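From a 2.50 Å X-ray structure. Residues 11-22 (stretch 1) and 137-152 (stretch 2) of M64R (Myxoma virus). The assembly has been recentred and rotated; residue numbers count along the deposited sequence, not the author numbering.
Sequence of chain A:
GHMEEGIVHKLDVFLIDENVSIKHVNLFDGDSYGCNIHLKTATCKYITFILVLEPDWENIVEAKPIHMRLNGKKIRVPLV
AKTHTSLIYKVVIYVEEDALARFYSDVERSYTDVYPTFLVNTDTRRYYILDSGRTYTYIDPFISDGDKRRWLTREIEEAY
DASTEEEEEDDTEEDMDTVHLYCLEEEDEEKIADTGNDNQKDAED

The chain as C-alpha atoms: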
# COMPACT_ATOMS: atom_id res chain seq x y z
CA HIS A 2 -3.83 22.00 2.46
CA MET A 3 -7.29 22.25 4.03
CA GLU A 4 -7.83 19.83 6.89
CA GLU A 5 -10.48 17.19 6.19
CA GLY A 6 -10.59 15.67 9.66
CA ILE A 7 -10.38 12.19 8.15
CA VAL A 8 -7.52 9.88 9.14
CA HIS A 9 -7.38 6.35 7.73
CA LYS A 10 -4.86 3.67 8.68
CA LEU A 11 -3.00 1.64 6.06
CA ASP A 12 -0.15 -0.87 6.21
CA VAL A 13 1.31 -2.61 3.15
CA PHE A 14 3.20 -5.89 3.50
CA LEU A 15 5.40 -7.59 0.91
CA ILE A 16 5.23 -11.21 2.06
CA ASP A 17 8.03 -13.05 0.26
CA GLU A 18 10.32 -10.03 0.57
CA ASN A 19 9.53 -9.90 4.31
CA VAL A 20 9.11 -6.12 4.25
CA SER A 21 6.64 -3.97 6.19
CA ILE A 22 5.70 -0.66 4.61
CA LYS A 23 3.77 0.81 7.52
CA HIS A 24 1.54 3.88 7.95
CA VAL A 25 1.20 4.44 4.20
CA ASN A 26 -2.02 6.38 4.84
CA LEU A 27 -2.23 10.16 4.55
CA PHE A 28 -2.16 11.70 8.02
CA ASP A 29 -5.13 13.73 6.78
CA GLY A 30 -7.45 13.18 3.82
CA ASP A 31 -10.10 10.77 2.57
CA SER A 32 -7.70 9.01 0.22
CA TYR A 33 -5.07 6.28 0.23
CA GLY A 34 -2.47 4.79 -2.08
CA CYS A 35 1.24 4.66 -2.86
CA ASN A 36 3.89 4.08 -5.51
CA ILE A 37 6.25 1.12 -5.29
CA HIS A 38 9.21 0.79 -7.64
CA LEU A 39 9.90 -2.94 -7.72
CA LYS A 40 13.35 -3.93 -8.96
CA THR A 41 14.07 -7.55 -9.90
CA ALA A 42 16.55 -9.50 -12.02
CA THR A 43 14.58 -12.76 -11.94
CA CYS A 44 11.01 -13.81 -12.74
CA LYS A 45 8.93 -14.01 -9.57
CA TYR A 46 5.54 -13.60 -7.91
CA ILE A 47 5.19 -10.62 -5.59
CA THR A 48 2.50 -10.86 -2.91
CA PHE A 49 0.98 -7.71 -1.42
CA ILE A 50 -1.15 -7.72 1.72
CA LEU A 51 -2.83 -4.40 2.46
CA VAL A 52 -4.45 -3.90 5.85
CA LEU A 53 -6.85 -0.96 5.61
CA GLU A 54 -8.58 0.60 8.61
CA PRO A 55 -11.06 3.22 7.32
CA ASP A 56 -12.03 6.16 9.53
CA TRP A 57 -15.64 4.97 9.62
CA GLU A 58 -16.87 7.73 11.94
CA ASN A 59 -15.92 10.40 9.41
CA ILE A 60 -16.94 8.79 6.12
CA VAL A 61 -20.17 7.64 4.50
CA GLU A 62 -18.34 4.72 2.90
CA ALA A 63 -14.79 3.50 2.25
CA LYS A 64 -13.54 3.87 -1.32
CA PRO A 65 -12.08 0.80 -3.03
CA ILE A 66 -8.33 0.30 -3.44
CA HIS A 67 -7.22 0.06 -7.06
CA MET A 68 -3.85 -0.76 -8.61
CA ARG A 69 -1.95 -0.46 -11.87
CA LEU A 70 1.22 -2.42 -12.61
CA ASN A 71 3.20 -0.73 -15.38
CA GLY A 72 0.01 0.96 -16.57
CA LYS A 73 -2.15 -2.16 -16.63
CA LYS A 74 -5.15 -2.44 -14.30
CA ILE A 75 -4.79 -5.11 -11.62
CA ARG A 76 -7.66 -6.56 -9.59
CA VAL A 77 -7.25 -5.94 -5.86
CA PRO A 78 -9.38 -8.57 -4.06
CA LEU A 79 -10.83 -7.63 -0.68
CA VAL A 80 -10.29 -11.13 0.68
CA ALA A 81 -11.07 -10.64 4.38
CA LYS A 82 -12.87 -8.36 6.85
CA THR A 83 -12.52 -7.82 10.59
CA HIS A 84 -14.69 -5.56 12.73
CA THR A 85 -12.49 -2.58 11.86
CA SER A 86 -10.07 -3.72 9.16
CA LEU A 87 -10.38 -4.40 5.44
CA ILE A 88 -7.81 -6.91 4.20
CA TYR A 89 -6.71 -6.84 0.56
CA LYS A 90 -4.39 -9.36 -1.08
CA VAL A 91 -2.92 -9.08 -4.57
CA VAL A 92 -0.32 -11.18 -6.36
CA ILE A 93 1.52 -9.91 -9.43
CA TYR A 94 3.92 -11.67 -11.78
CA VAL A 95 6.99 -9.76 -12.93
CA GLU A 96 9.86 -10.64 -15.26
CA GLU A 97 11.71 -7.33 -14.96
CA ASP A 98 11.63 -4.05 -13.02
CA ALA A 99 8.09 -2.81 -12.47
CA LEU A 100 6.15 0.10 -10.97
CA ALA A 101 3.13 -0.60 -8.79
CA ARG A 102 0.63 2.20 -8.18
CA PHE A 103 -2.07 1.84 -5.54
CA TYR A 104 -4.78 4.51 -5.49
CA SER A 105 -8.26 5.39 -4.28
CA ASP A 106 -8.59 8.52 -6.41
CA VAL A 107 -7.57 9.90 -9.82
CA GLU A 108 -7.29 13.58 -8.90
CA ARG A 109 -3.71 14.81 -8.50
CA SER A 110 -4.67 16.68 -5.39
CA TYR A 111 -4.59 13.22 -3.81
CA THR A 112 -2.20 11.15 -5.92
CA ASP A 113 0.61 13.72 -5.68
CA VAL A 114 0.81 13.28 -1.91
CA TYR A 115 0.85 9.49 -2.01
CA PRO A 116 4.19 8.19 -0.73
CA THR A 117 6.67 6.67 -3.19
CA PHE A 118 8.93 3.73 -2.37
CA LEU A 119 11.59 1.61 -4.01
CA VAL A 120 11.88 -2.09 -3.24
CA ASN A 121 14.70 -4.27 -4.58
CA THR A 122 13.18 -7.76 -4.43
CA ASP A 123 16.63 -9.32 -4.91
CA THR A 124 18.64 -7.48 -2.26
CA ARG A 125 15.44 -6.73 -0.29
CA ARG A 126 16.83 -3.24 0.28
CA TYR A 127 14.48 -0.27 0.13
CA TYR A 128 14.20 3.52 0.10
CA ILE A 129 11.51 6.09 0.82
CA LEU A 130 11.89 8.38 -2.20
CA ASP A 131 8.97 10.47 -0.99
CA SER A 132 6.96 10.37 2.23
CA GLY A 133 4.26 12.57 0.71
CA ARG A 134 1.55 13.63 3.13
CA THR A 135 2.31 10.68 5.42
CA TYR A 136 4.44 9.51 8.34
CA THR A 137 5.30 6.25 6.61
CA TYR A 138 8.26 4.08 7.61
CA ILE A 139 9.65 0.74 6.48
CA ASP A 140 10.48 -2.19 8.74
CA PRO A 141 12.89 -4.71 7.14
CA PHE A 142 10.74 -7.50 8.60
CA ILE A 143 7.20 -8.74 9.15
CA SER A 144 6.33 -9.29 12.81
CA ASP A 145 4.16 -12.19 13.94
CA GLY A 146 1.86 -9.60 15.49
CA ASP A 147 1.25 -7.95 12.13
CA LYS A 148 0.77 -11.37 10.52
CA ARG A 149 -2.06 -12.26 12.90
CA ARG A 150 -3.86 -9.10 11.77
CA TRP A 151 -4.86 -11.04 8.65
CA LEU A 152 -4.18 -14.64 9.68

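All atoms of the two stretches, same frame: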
# COMPACT_ATOMS: atom_id res chain seq x y z
N LEU A 11 -3.35 2.57 7.13
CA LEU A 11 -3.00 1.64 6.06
C LEU A 11 -1.58 1.11 6.18
O LEU A 11 -0.62 1.88 6.18
CB LEU A 11 -3.19 2.31 4.70
CG LEU A 11 -2.86 1.44 3.48
CD1 LEU A 11 -3.75 0.21 3.44
CD2 LEU A 11 -2.98 2.25 2.19
N ASP A 12 -1.45 -0.21 6.27
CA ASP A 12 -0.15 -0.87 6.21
C ASP A 12 -0.07 -1.75 4.97
O ASP A 12 -1.05 -2.40 4.59
CB ASP A 12 0.10 -1.71 7.46
CG ASP A 12 0.22 -0.88 8.72
OD1 ASP A 12 0.60 0.31 8.62
OD2 ASP A 12 -0.06 -1.42 9.81
N VAL A 13 1.09 -1.78 4.33
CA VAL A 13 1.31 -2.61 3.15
C VAL A 13 2.46 -3.57 3.39
O VAL A 13 3.57 -3.15 3.72
CB VAL A 13 1.60 -1.75 1.91
CG1 VAL A 13 1.87 -2.65 0.70
CG2 VAL A 13 0.43 -0.81 1.63
N PHE A 14 2.19 -4.86 3.23
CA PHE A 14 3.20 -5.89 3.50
C PHE A 14 3.58 -6.66 2.24
O PHE A 14 2.72 -7.16 1.52
CB PHE A 14 2.69 -6.86 4.56
CG PHE A 14 2.29 -6.20 5.85
CD1 PHE A 14 3.23 -5.98 6.85
CD2 PHE A 14 0.99 -5.80 6.07
CE1 PHE A 14 2.87 -5.38 8.04
CE2 PHE A 14 0.62 -5.19 7.26
CZ PHE A 14 1.56 -4.98 8.24
N LEU A 15 4.88 -6.76 1.99
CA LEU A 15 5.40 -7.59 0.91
C LEU A 15 5.88 -8.91 1.51
O LEU A 15 6.96 -8.98 2.11
CB LEU A 15 6.53 -6.89 0.15
CG LEU A 15 6.11 -5.87 -0.92
CD1 LEU A 15 5.50 -4.62 -0.30
CD2 LEU A 15 7.28 -5.51 -1.82
N ILE A 16 5.08 -9.95 1.33
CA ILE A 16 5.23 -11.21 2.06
C ILE A 16 6.55 -11.92 1.83
O ILE A 16 7.31 -12.15 2.78
CB ILE A 16 4.08 -12.18 1.71
CG1 ILE A 16 2.73 -11.51 1.92
CG2 ILE A 16 4.19 -13.45 2.55
CD1 ILE A 16 2.55 -10.89 3.29
N ASP A 17 6.83 -12.28 0.58
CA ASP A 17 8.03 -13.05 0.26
C ASP A 17 9.30 -12.23 0.43
O ASP A 17 10.39 -12.79 0.60
CB ASP A 17 7.94 -13.59 -1.17
CG ASP A 17 6.82 -14.61 -1.33
OD1 ASP A 17 6.57 -15.38 -0.38
OD2 ASP A 17 6.20 -14.63 -2.41
N GLU A 18 9.17 -10.91 0.38
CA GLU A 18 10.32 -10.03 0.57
C GLU A 18 10.51 -9.73 2.06
O GLU A 18 11.52 -9.15 2.45
CB GLU A 18 10.15 -8.73 -0.22
CG GLU A 18 10.33 -8.88 -1.72
CD GLU A 18 9.17 -9.59 -2.39
OE1 GLU A 18 8.04 -9.50 -1.86
OE2 GLU A 18 9.39 -10.24 -3.43
N ASN A 19 9.53 -10.13 2.86
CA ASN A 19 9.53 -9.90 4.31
C ASN A 19 9.76 -8.43 4.65
O ASN A 19 10.63 -8.10 5.45
CB ASN A 19 10.59 -10.77 4.99
CG ASN A 19 10.33 -10.97 6.47
OD1 ASN A 19 9.19 -11.21 6.88
ND2 ASN A 19 11.37 -10.86 7.28
N VAL A 20 8.97 -7.55 4.04
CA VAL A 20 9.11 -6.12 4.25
C VAL A 20 7.78 -5.49 4.67
O VAL A 20 6.74 -5.76 4.07
CB VAL A 20 9.62 -5.42 2.97
CG1 VAL A 20 9.52 -3.90 3.11
CG2 VAL A 20 11.05 -5.84 2.67
N SER A 21 7.83 -4.67 5.71
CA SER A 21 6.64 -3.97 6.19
C SER A 21 6.68 -2.49 5.85
O SER A 21 7.46 -1.74 6.45
CB SER A 21 6.47 -4.15 7.70
OG SER A 21 6.22 -5.50 8.04
N ILE A 22 5.86 -2.07 4.90
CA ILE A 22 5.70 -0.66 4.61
C ILE A 22 4.52 -0.14 5.42
O ILE A 22 3.36 -0.29 5.02
CB ILE A 22 5.47 -0.39 3.11
CG1 ILE A 22 6.53 -1.10 2.27
CG2 ILE A 22 5.48 1.09 2.82
CD1 ILE A 22 6.29 -1.02 0.78
N THR A 137 4.98 7.64 6.92
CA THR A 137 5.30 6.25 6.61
C THR A 137 6.74 5.88 6.97
O THR A 137 7.64 6.72 6.95
CB THR A 137 5.07 5.95 5.11
OG1 THR A 137 5.25 4.55 4.87
CG2 THR A 137 6.04 6.75 4.25
N TYR A 138 6.93 4.61 7.33
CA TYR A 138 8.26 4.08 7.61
C TYR A 138 8.30 2.62 7.19
O TYR A 138 7.27 1.97 7.09
CB TYR A 138 8.60 4.24 9.10
CG TYR A 138 7.76 3.40 10.03
CD1 TYR A 138 6.54 3.86 10.51
CD2 TYR A 138 8.19 2.14 10.45
CE1 TYR A 138 5.77 3.10 11.37
CE2 TYR A 138 7.43 1.37 11.31
CZ TYR A 138 6.22 1.85 11.77
OH TYR A 138 5.46 1.09 12.62
N ILE A 139 9.50 2.11 6.95
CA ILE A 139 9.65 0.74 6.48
C ILE A 139 10.43 -0.13 7.46
O ILE A 139 11.58 0.17 7.79
CB ILE A 139 10.35 0.69 5.11
CG1 ILE A 139 9.55 1.48 4.08
CG2 ILE A 139 10.51 -0.75 4.66
CD1 ILE A 139 10.21 1.54 2.72
N ASP A 140 9.80 -1.19 7.93
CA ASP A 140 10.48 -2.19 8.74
C ASP A 140 10.99 -3.32 7.85
O ASP A 140 10.22 -3.89 7.07
CB ASP A 140 9.55 -2.75 9.82
CG ASP A 140 9.32 -1.78 10.96
OD1 ASP A 140 10.23 -0.97 11.24
OD2 ASP A 140 8.24 -1.83 11.58
N PRO A 141 12.28 -3.65 7.95
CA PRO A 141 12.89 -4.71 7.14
C PRO A 141 12.49 -6.11 7.61
O PRO A 141 13.28 -7.04 7.54
CB PRO A 141 14.39 -4.48 7.34
CG PRO A 141 14.48 -3.87 8.70
CD PRO A 141 13.26 -3.01 8.85
N PHE A 142 11.25 -6.24 8.08
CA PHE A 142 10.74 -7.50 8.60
C PHE A 142 9.22 -7.50 8.60
O PHE A 142 8.59 -6.48 8.32
CB PHE A 142 11.27 -7.75 10.01
CG PHE A 142 11.07 -6.59 10.95
CD1 PHE A 142 9.84 -6.36 11.54
CD2 PHE A 142 12.12 -5.73 11.24
CE1 PHE A 142 9.65 -5.29 12.40
CE2 PHE A 142 11.94 -4.66 12.10
CZ PHE A 142 10.71 -4.45 12.68
N ILE A 143 8.64 -8.65 8.91
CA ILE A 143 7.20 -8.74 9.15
C ILE A 143 6.97 -9.46 10.46
O ILE A 143 7.18 -10.67 10.56
CB ILE A 143 6.47 -9.47 8.01
CG1 ILE A 143 6.68 -8.74 6.68
CG2 ILE A 143 4.99 -9.56 8.32
CD1 ILE A 143 6.05 -9.44 5.50
N SER A 144 6.54 -8.72 11.48
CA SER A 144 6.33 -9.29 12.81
C SER A 144 5.19 -10.29 12.81
O SER A 144 4.28 -10.22 11.98
CB SER A 144 6.06 -8.18 13.83
OG SER A 144 4.82 -7.54 13.57
N ASP A 145 5.24 -11.22 13.76
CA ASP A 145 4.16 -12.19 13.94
C ASP A 145 2.87 -11.50 14.34
O ASP A 145 1.77 -11.95 14.01
CB ASP A 145 4.55 -13.24 14.98
CG ASP A 145 5.63 -14.18 14.50
OD1 ASP A 145 5.75 -14.36 13.27
OD2 ASP A 145 6.36 -14.73 15.34
N GLY A 146 3.00 -10.39 15.07
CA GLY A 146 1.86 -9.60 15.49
C GLY A 146 1.10 -9.02 14.31
O GLY A 146 -0.13 -9.06 14.27
N ASP A 147 1.84 -8.49 13.35
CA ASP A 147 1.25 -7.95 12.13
C ASP A 147 0.62 -9.06 11.30
O ASP A 147 -0.42 -8.87 10.67
CB ASP A 147 2.29 -7.20 11.30
CG ASP A 147 2.32 -5.72 11.62
OD1 ASP A 147 1.25 -5.16 11.94
OD2 ASP A 147 3.41 -5.11 11.54
N LYS A 148 1.26 -10.23 11.30
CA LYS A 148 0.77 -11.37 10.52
C LYS A 148 -0.59 -11.84 11.00
O LYS A 148 -1.45 -12.20 10.20
CB LYS A 148 1.77 -12.53 10.59
CG LYS A 148 3.04 -12.29 9.79
CD LYS A 148 4.03 -13.43 9.97
CE LYS A 148 5.29 -13.20 9.15
NZ LYS A 148 6.26 -14.33 9.28
N ARG A 149 -0.80 -11.81 12.32
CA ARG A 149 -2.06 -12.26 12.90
C ARG A 149 -3.19 -11.26 12.66
O ARG A 149 -4.34 -11.55 12.95
CB ARG A 149 -1.88 -12.52 14.39
CG ARG A 149 -1.01 -13.73 14.70
N ARG A 150 -2.85 -10.09 12.11
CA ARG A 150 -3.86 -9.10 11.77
C ARG A 150 -4.68 -9.56 10.56
O ARG A 150 -5.79 -9.07 10.34
CB ARG A 150 -3.23 -7.74 11.49
CG ARG A 150 -2.63 -7.07 12.71
CD ARG A 150 -1.86 -5.81 12.33
NE ARG A 150 -2.72 -4.76 11.81
CZ ARG A 150 -2.28 -3.70 11.14
NH1 ARG A 150 -0.98 -3.55 10.90
NH2 ARG A 150 -3.13 -2.78 10.70
N TRP A 151 -4.14 -10.49 9.79
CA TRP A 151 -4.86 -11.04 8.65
C TRP A 151 -4.97 -12.56 8.71
O TRP A 151 -5.82 -13.15 8.03
CB TRP A 151 -4.21 -10.60 7.33
CG TRP A 151 -2.83 -11.14 7.08
CD1 TRP A 151 -2.50 -12.38 6.63
CD2 TRP A 151 -1.59 -10.42 7.21
NE1 TRP A 151 -1.13 -12.50 6.50
CE2 TRP A 151 -0.55 -11.31 6.85
CE3 TRP A 151 -1.25 -9.12 7.61
CZ2 TRP A 151 0.79 -10.94 6.87
CZ3 TRP A 151 0.08 -8.76 7.64
CH2 TRP A 151 1.09 -9.66 7.27
N LEU A 152 -4.13 -13.19 9.51
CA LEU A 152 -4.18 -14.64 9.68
C LEU A 152 -5.23 -15.05 10.71
O LEU A 152 -6.17 -15.77 10.40
CB LEU A 152 -2.81 -15.19 10.08
CG LEU A 152 -1.81 -15.44 8.95
O HOH W 1 5.77 -6.08 10.87

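Strand 20-22 of the hairpin in stretch 1 pairs antiparallel with strand 138-140, and the contact buries 747 Å². Its backbone core is a reciprocal pair of hydrogen bonds: Ser 21 N donates to Asp 140 O (2.9 Å), and Asp 140 N donates to Ser 21 O (2.8 Å).

Beyond the paired backbones, Ser 21 OG donates to Phe 142 O (2.6 Å); the short side chain accepts from water 1 (O to Ser 21 OG, 2.9 Å). That water accepts from Ser 144 N and donates to Asp 147 OD2, tying the strand to the start of the helix, where Ser 144 OG caps Asp 147 N.

One charged cluster joins the stretches. Arg 150 NH1 forms salt bridges with Asp 12 OD2 (2.6 Å) and Asp 147 OD1 (2.9 Å); its positive charge lies between two carboxylates that would otherwise repel.

Apolar packing fills the rest. The buried Phe 14 ring has Trp 151 CZ3 over one face, 3.5 Å from Phe 14 CD2, planes at 50°, so two broad apolar rings meet. Ile 143, branched at CB, sets CG2 4.3 Å from Phe 14 CD1 and CD1 4.4 Å from Ile 16 CD1. On the sheet face bearing Ile 22 and Ile 139, branched side chains meet, Ile 22 CG2 lying 4.3 Å from Ile 139 CG1.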